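Local coordinates for hypothetical protein TM0894 (Thermotoga maritima, PDB 1ZTC), which is a metallo-beta-lactamase-fold protein that binds a pair of nickel ions in this crystal and probably acts as a hydrolase, perhaps an endoribonuclease, at residues Val77-Val82 with Phe98-Val103; His81-His86 with Pro150-Glu155. All coordinates share one frame; numbering follows the deposited sequence.

Contact 1 (Val77-Val82 with Phe98-Val103); sequences VLFTHV and FYVHEV. With NI (nickel (II) ion), chain F.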
loop_
_atom_site.group_PDB
_atom_site.type_symbol
_atom_site.label_atom_id
_atom_site.label_comp_id
_atom_site.label_asym_id
_atom_site.label_seq_id
_atom_site.Cartn_x
_atom_site.Cartn_y
_atom_site.Cartn_z
ATOM N N VAL A 77 16.481 16.525 -16.445
ATOM C CA VAL A 77 15.805 16.023 -15.253
ATOM C C VAL A 77 16.240 16.847 -14.058
ATOM O O VAL A 77 17.444 16.964 -13.788
ATOM C CB VAL A 77 16.113 14.524 -14.990
ATOM C CG1 VAL A 77 15.471 14.052 -13.684
ATOM C CG2 VAL A 77 15.617 13.687 -16.149
ATOM N N LEU A 78 15.265 17.444 -13.380
ATOM C CA LEU A 78 15.529 18.259 -12.197
ATOM C C LEU A 78 14.975 17.576 -10.945
ATOM O O LEU A 78 13.927 16.913 -10.988
ATOM C CB LEU A 78 14.929 19.655 -12.357
ATOM C CG LEU A 78 15.400 20.440 -13.584
ATOM C CD1 LEU A 78 14.552 20.139 -14.802
ATOM C CD2 LEU A 78 15.353 21.918 -13.302
ATOM N N PHE A 79 15.696 17.741 -9.843
ATOM C CA PHE A 79 15.307 17.168 -8.567
ATOM C C PHE A 79 14.989 18.240 -7.546
ATOM O O PHE A 79 15.797 19.127 -7.289
ATOM C CB PHE A 79 16.428 16.305 -7.975
ATOM C CG PHE A 79 16.941 15.220 -8.888
ATOM C CD1 PHE A 79 16.075 14.272 -9.425
ATOM C CD2 PHE A 79 18.304 15.107 -9.146
ATOM C CE1 PHE A 79 16.545 13.255 -10.245
ATOM C CE2 PHE A 79 18.779 14.105 -9.964
ATOM C CZ PHE A 79 17.890 13.159 -10.510
ATOM N N THR A 80 13.827 18.134 -6.918
ATOM C CA THR A 80 13.566 18.924 -5.730
ATOM C C THR A 80 14.595 18.579 -4.669
ATOM O O THR A 80 15.178 19.457 -4.055
ATOM C CB THR A 80 12.147 18.727 -5.198
ATOM O OG1 THR A 80 11.914 17.353 -4.880
ATOM C CG2 THR A 80 11.149 19.220 -6.231
ATOM N N HIS A 81 14.850 17.287 -4.485
ATOM C CA HIS A 81 15.868 16.870 -3.566
ATOM C C HIS A 81 16.237 15.406 -3.745
ATOM O O HIS A 81 15.551 14.666 -4.442
ATOM C CB HIS A 81 15.409 17.130 -2.136
ATOM C CG HIS A 81 14.239 16.314 -1.702
ATOM N ND1 HIS A 81 13.029 16.328 -2.362
ATOM C CD2 HIS A 81 14.080 15.501 -0.635
ATOM C CE1 HIS A 81 12.177 15.565 -1.715
ATOM N NE2 HIS A 81 12.794 15.044 -0.674
ATOM N N VAL A 82 17.288 14.987 -3.048
ATOM C CA VAL A 82 17.864 13.675 -3.225
ATOM C C VAL A 82 17.298 12.710 -2.199
ATOM O O VAL A 82 17.939 12.392 -1.216
ATOM C CB VAL A 82 19.396 13.778 -3.163
ATOM C CG1 VAL A 82 20.028 12.367 -3.335
ATOM C CG2 VAL A 82 19.843 14.718 -4.233
ATOM N N PHE A 98 21.153 16.245 -15.597
ATOM C CA PHE A 98 20.544 16.259 -14.291
ATOM C C PHE A 98 20.842 17.535 -13.553
ATOM O O PHE A 98 21.964 18.013 -13.603
ATOM C CB PHE A 98 21.029 15.047 -13.486
ATOM C CG PHE A 98 20.611 13.751 -14.094
ATOM C CD1 PHE A 98 19.331 13.267 -13.882
ATOM C CD2 PHE A 98 21.472 13.043 -14.930
ATOM C CE1 PHE A 98 18.900 12.092 -14.468
ATOM C CE2 PHE A 98 21.045 11.857 -15.528
ATOM C CZ PHE A 98 19.750 11.388 -15.291
ATOM N N TYR A 99 19.835 18.082 -12.855
ATOM C CA TYR A 99 19.986 19.367 -12.139
ATOM C C TYR A 99 19.615 19.159 -10.694
ATOM O O TYR A 99 18.540 18.626 -10.393
ATOM C CB TYR A 99 19.077 20.462 -12.715
ATOM C CG TYR A 99 19.253 20.752 -14.186
ATOM C CD1 TYR A 99 18.866 19.821 -15.133
ATOM C CD2 TYR A 99 19.747 21.977 -14.631
ATOM C CE1 TYR A 99 18.987 20.064 -16.470
ATOM C CE2 TYR A 99 19.895 22.232 -15.999
ATOM C CZ TYR A 99 19.504 21.257 -16.907
ATOM O OH TYR A 99 19.609 21.443 -18.260
ATOM N N VAL A 100 20.487 19.623 -9.813
ATOM C CA VAL A 100 20.368 19.368 -8.381
ATOM C C VAL A 100 21.150 20.456 -7.641
ATOM O O VAL A 100 22.141 20.965 -8.168
ATOM C CB VAL A 100 20.926 17.926 -8.017
ATOM C CG1 VAL A 100 22.374 17.807 -8.334
ATOM C CG2 VAL A 100 20.683 17.551 -6.572
ATOM N N HIS A 101 20.700 20.804 -6.436
ATOM C CA HIS A 101 21.395 21.798 -5.631
ATOM C C HIS A 101 22.757 21.283 -5.201
ATOM O O HIS A 101 22.896 20.139 -4.744
ATOM C CB HIS A 101 20.574 22.216 -4.394
ATOM C CG HIS A 101 21.120 23.439 -3.709
ATOM N ND1 HIS A 101 22.252 23.406 -2.927
ATOM C CD2 HIS A 101 20.732 24.738 -3.757
ATOM C CE1 HIS A 101 22.524 24.629 -2.498
ATOM N NE2 HIS A 101 21.612 25.453 -2.983
ATOM N N GLU A 102 23.763 22.148 -5.321
ATOM C CA GLU A 102 25.161 21.784 -5.095
ATOM C C GLU A 102 25.462 21.159 -3.728
ATOM O O GLU A 102 26.366 20.327 -3.603
ATOM C CB GLU A 102 26.066 23.017 -5.315
ATOM C CG GLU A 102 25.716 24.230 -4.438
ATOM C CD GLU A 102 26.651 25.403 -4.616
ATOM O OE1 GLU A 102 27.583 25.337 -5.451
ATOM O OE2 GLU A 102 26.436 26.405 -3.906
ATOM N N VAL A 103 24.675 21.502 -2.713
ATOM C CA VAL A 103 24.976 21.080 -1.357
ATOM C C VAL A 103 24.661 19.579 -1.123
ATOM O O VAL A 103 25.017 19.030 -0.096
ATOM C CB VAL A 103 24.315 22.078 -0.338
ATOM C CG1 VAL A 103 22.869 21.831 -0.185
ATOM C CG2 VAL A 103 24.977 22.045 0.999
HETATM NI NI NI F . 11.858 14.003 0.960
HETATM O O HOH W 1 18.196 19.617 -5.460
HETATM O O HOH W 2 11.164 12.139 0.046
HETATM O O HOH W 3 10.619 12.711 2.602
#
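The rings of Phe79 and Phe98 meet rim to rim, neither over the other's face, their planes only 13° apart and Phe79 CZ 3.7 Å from Phe98 CD1. Val100 CB adjoins the edge of the Phe79 ring near CD2, and Val77 O lies at the edge of the Tyr99 ring. These groups lie on or next to neighbouring parallel strands, 76-78 and 97-101, of the beta-alpha-beta unit through helix 84-87 in the metallo-beta-lactamase fold. Two backbone bonds join them: Tyr99 N to Val77 O at 2.8 Å and Phe79 N to Tyr99 O at 3.0 Å. On the face carrying Val77 and Phe98 they run side by side, Val77 CB 3.6 Å from Phe98 CD1. On the other face Leu78 CG packs 3.8 Å from Tyr99 CB, and the phenol OH bonds to Asp76. Farther on, a water accepts from His101 N and lies 3.1 Å from Phe79 O, to which it can donate. Val100 CG2, anti to the backbone N, meets Val82 CG2. Before Val82, His81 turns away, its ring held at both nitrogens: NE2 binds a nickel ion and ND1 donates in plane to Thr80 OG1 at 2.9 Å.

Contact 2 (His81-His86 with Pro150-Glu155); sequences HVHLDH and PWHARE. With NI (nickel (II) ion), chain F; NI (nickel (II) ion), chain E; PO4 (phosphate ion), chain G.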
loop_
_atom_site.group_PDB
_atom_site.type_symbol
_atom_site.label_atom_id
_atom_site.label_comp_id
_atom_site.label_asym_id
_atom_site.label_seq_id
_atom_site.Cartn_x
_atom_site.Cartn_y
_atom_site.Cartn_z
ATOM N N HIS A 81 14.850 17.287 -4.485
ATOM C CA HIS A 81 15.868 16.870 -3.566
ATOM C C HIS A 81 16.237 15.406 -3.745
ATOM O O HIS A 81 15.551 14.666 -4.442
ATOM C CB HIS A 81 15.409 17.130 -2.136
ATOM C CG HIS A 81 14.239 16.314 -1.702
ATOM N ND1 HIS A 81 13.029 16.328 -2.362
ATOM C CD2 HIS A 81 14.080 15.501 -0.635
ATOM C CE1 HIS A 81 12.177 15.565 -1.715
ATOM N NE2 HIS A 81 12.794 15.044 -0.674
ATOM N N VAL A 82 17.288 14.987 -3.048
ATOM C CA VAL A 82 17.864 13.675 -3.225
ATOM C C VAL A 82 17.298 12.710 -2.199
ATOM O O VAL A 82 17.939 12.392 -1.216
ATOM C CB VAL A 82 19.396 13.778 -3.163
ATOM C CG1 VAL A 82 20.028 12.367 -3.335
ATOM C CG2 VAL A 82 19.843 14.718 -4.233
ATOM N N HIS A 83 16.040 12.320 -2.411
ATOM C CA HIS A 83 15.390 11.274 -1.666
ATOM C C HIS A 83 14.933 10.284 -2.702
ATOM O O HIS A 83 14.406 10.663 -3.773
ATOM C CB HIS A 83 14.213 11.759 -0.787
ATOM C CG HIS A 83 14.646 12.400 0.504
ATOM N ND1 HIS A 83 13.762 13.006 1.378
ATOM C CD2 HIS A 83 15.881 12.585 1.044
ATOM C CE1 HIS A 83 14.432 13.519 2.401
ATOM N NE2 HIS A 83 15.717 13.276 2.222
ATOM N N LEU A 84 15.114 9.015 -2.379
ATOM C CA LEU A 84 14.934 7.928 -3.327
ATOM C C LEU A 84 13.569 7.894 -4.026
ATOM O O LEU A 84 13.465 7.551 -5.199
ATOM C CB LEU A 84 15.130 6.603 -2.580
ATOM C CG LEU A 84 15.613 5.431 -3.414
ATOM C CD1 LEU A 84 16.906 5.748 -4.150
ATOM C CD2 LEU A 84 15.769 4.229 -2.453
ATOM N N ASP A 85 12.519 8.225 -3.278
ATOM C CA ASP A 85 11.141 8.204 -3.819
ATOM C C ASP A 85 10.893 9.301 -4.885
ATOM O O ASP A 85 9.920 9.242 -5.662
ATOM C CB ASP A 85 10.116 8.275 -2.673
ATOM C CG ASP A 85 10.266 9.530 -1.814
ATOM O OD1 ASP A 85 11.402 9.879 -1.391
ATOM O OD2 ASP A 85 9.241 10.188 -1.599
ATOM N N HIS A 86 11.823 10.249 -4.964
ATOM C CA HIS A 86 11.834 11.302 -5.990
ATOM C C HIS A 86 12.814 11.050 -7.161
ATOM O O HIS A 86 12.589 11.504 -8.292
ATOM C CB HIS A 86 12.210 12.633 -5.297
ATOM C CG HIS A 86 11.150 13.140 -4.379
ATOM N ND1 HIS A 86 10.402 14.261 -4.663
ATOM C CD2 HIS A 86 10.675 12.652 -3.205
ATOM C CE1 HIS A 86 9.523 14.454 -3.694
ATOM N NE2 HIS A 86 9.652 13.481 -2.814
ATOM N N PRO A 150 15.336 25.037 1.779
ATOM C CA PRO A 150 15.929 23.967 2.613
ATOM C C PRO A 150 15.165 23.656 3.919
ATOM O O PRO A 150 15.741 23.612 4.972
ATOM C CB PRO A 150 17.344 24.499 2.896
ATOM C CG PRO A 150 17.160 26.001 2.901
ATOM C CD PRO A 150 16.075 26.310 1.904
ATOM N N TRP A 151 13.861 23.463 3.838
ATOM C CA TRP A 151 13.031 23.219 5.031
ATOM C C TRP A 151 12.476 21.817 4.900
ATOM O O TRP A 151 11.249 21.571 4.901
ATOM C CB TRP A 151 11.941 24.284 5.136
ATOM C CG TRP A 151 12.555 25.646 4.912
ATOM C CD1 TRP A 151 13.563 26.212 5.642
ATOM C CD2 TRP A 151 12.255 26.563 3.857
ATOM N NE1 TRP A 151 13.884 27.429 5.117
ATOM C CE2 TRP A 151 13.100 27.671 4.022
ATOM C CE3 TRP A 151 11.338 26.558 2.801
ATOM C CZ2 TRP A 151 13.064 28.771 3.173
ATOM C CZ3 TRP A 151 11.295 27.650 1.949
ATOM C CH2 TRP A 151 12.164 28.736 2.131
ATOM N N HIS A 152 13.409 20.895 4.758
ATOM C CA HIS A 152 13.120 19.476 4.605
ATOM C C HIS A 152 14.446 18.720 4.421
ATOM O O HIS A 152 14.710 17.697 5.060
ATOM C CB HIS A 152 12.187 19.216 3.400
ATOM C CG HIS A 152 11.942 17.766 3.166
ATOM N ND1 HIS A 152 11.155 17.010 4.005
ATOM C CD2 HIS A 152 12.442 16.911 2.238
ATOM C CE1 HIS A 152 11.148 15.756 3.583
ATOM N NE2 HIS A 152 11.930 15.673 2.521
ATOM N N ALA A 153 15.289 19.260 3.538
ATOM C CA ALA A 153 16.652 18.739 3.328
ATOM C C ALA A 153 17.503 19.905 2.858
ATOM O O ALA A 153 16.971 20.851 2.248
ATOM C CB ALA A 153 16.626 17.619 2.299
ATOM N N ARG A 154 18.797 19.881 3.165
ATOM C CA ARG A 154 19.664 21.025 2.879
ATOM C C ARG A 154 19.704 21.373 1.388
ATOM O O ARG A 154 19.909 22.528 1.016
ATOM C CB ARG A 154 21.091 20.765 3.363
ATOM C CG ARG A 154 21.848 19.679 2.540
ATOM C CD ARG A 154 23.150 19.225 3.186
ATOM N NE ARG A 154 22.904 18.350 4.332
ATOM C CZ ARG A 154 23.851 17.821 5.097
ATOM N NH1 ARG A 154 25.133 18.084 4.864
ATOM N NH2 ARG A 154 23.506 17.031 6.111
ATOM N N GLU A 155 19.524 20.374 0.529
ATOM C CA GLU A 155 19.618 20.585 -0.929
ATOM C C GLU A 155 18.274 20.870 -1.604
ATOM O O GLU A 155 18.170 20.910 -2.836
ATOM C CB GLU A 155 20.287 19.380 -1.590
ATOM C CG GLU A 155 19.413 18.139 -1.847
ATOM C CD GLU A 155 19.206 17.256 -0.618
ATOM O OE1 GLU A 155 19.671 17.616 0.501
ATOM O OE2 GLU A 155 18.604 16.174 -0.796
HETATM NI NI NI F . 11.858 14.003 0.960
HETATM NI NI NI E . 8.938 12.916 -0.761
HETATM P P PO4 G . 19.618 17.394 6.061
HETATM O O1 PO4 G . 20.817 17.756 6.886
HETATM O O2 PO4 G . 19.460 15.912 6.010
HETATM O O3 PO4 G . 19.844 17.787 4.626
HETATM O O4 PO4 G . 18.418 18.100 6.638
HETATM O O HOH W 4 19.544 13.950 0.499
HETATM O O HOH W 5 8.829 11.515 1.412
HETATM O O HOH W 2 11.164 12.139 0.046
HETATM O O HOH W 3 10.619 12.711 2.602
#
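The HxHxDH signature of the metallo-beta-lactamase fold, His81 to His86, meets the metal-binding loop between strands 144-148 and 157-163, where His81 and His83 share one nickel ion with His152. His81 and His152 bind through NE2, His83 through ND1. The edge of the His152 ring is turned toward the face of His81, the planes at 87°. His83 and His152 come tip to tip, His83 CE1 lying 3.3 Å from His152 NE2. His152 CG, anti to the backbone N (chi1 176°), carries the ring toward the metal. Asp174, outside both segments, and two waters complete this site. His86 NE2 holds the second nickel ion at 2.2 Å, which Asp174 and His211 also bind, and CE1 of His81 sits over the centre of the His86 ring. Asp85 OD1 accepts a hydrogen bond from the water between the metals, while its OD2 lies 2.9 Å from the second ion. Arg154 holds a phosphate, probably from the crystallisation liquor, through backbone N and side chain, Arg154 N 2.8 Å from phosphate O3. Glu155 OE1 pairs with Lys107. Glu155 OE2 accepts from a water that also donates to Val82 O and, through its anti lone pair, from Val82 N at 2.9 Å.

Both contacts share His81 and Val82: contact 1 sets the strand ends from which the loop leaves, and contact 2 uses that loop to build the dinuclear centre. The two nickel ions, NI of chain F and NI of chain E, stand 3.6 Å apart, with one water 2.2 Å and 2.5 Å from them respectively; Asp174 reaches both. Asp50 ties the second shell together, since its OD2 bonds to Thr80 OG1 of contact 1 and to His86 ND1 of contact 2. The segments touch where His101 CB lies 3.1 Å from Glu155 O and Val103 CG1 3.6 Å from Glu155 CA, joining the end of strand 97-101 and the turn after it to segment 150-155.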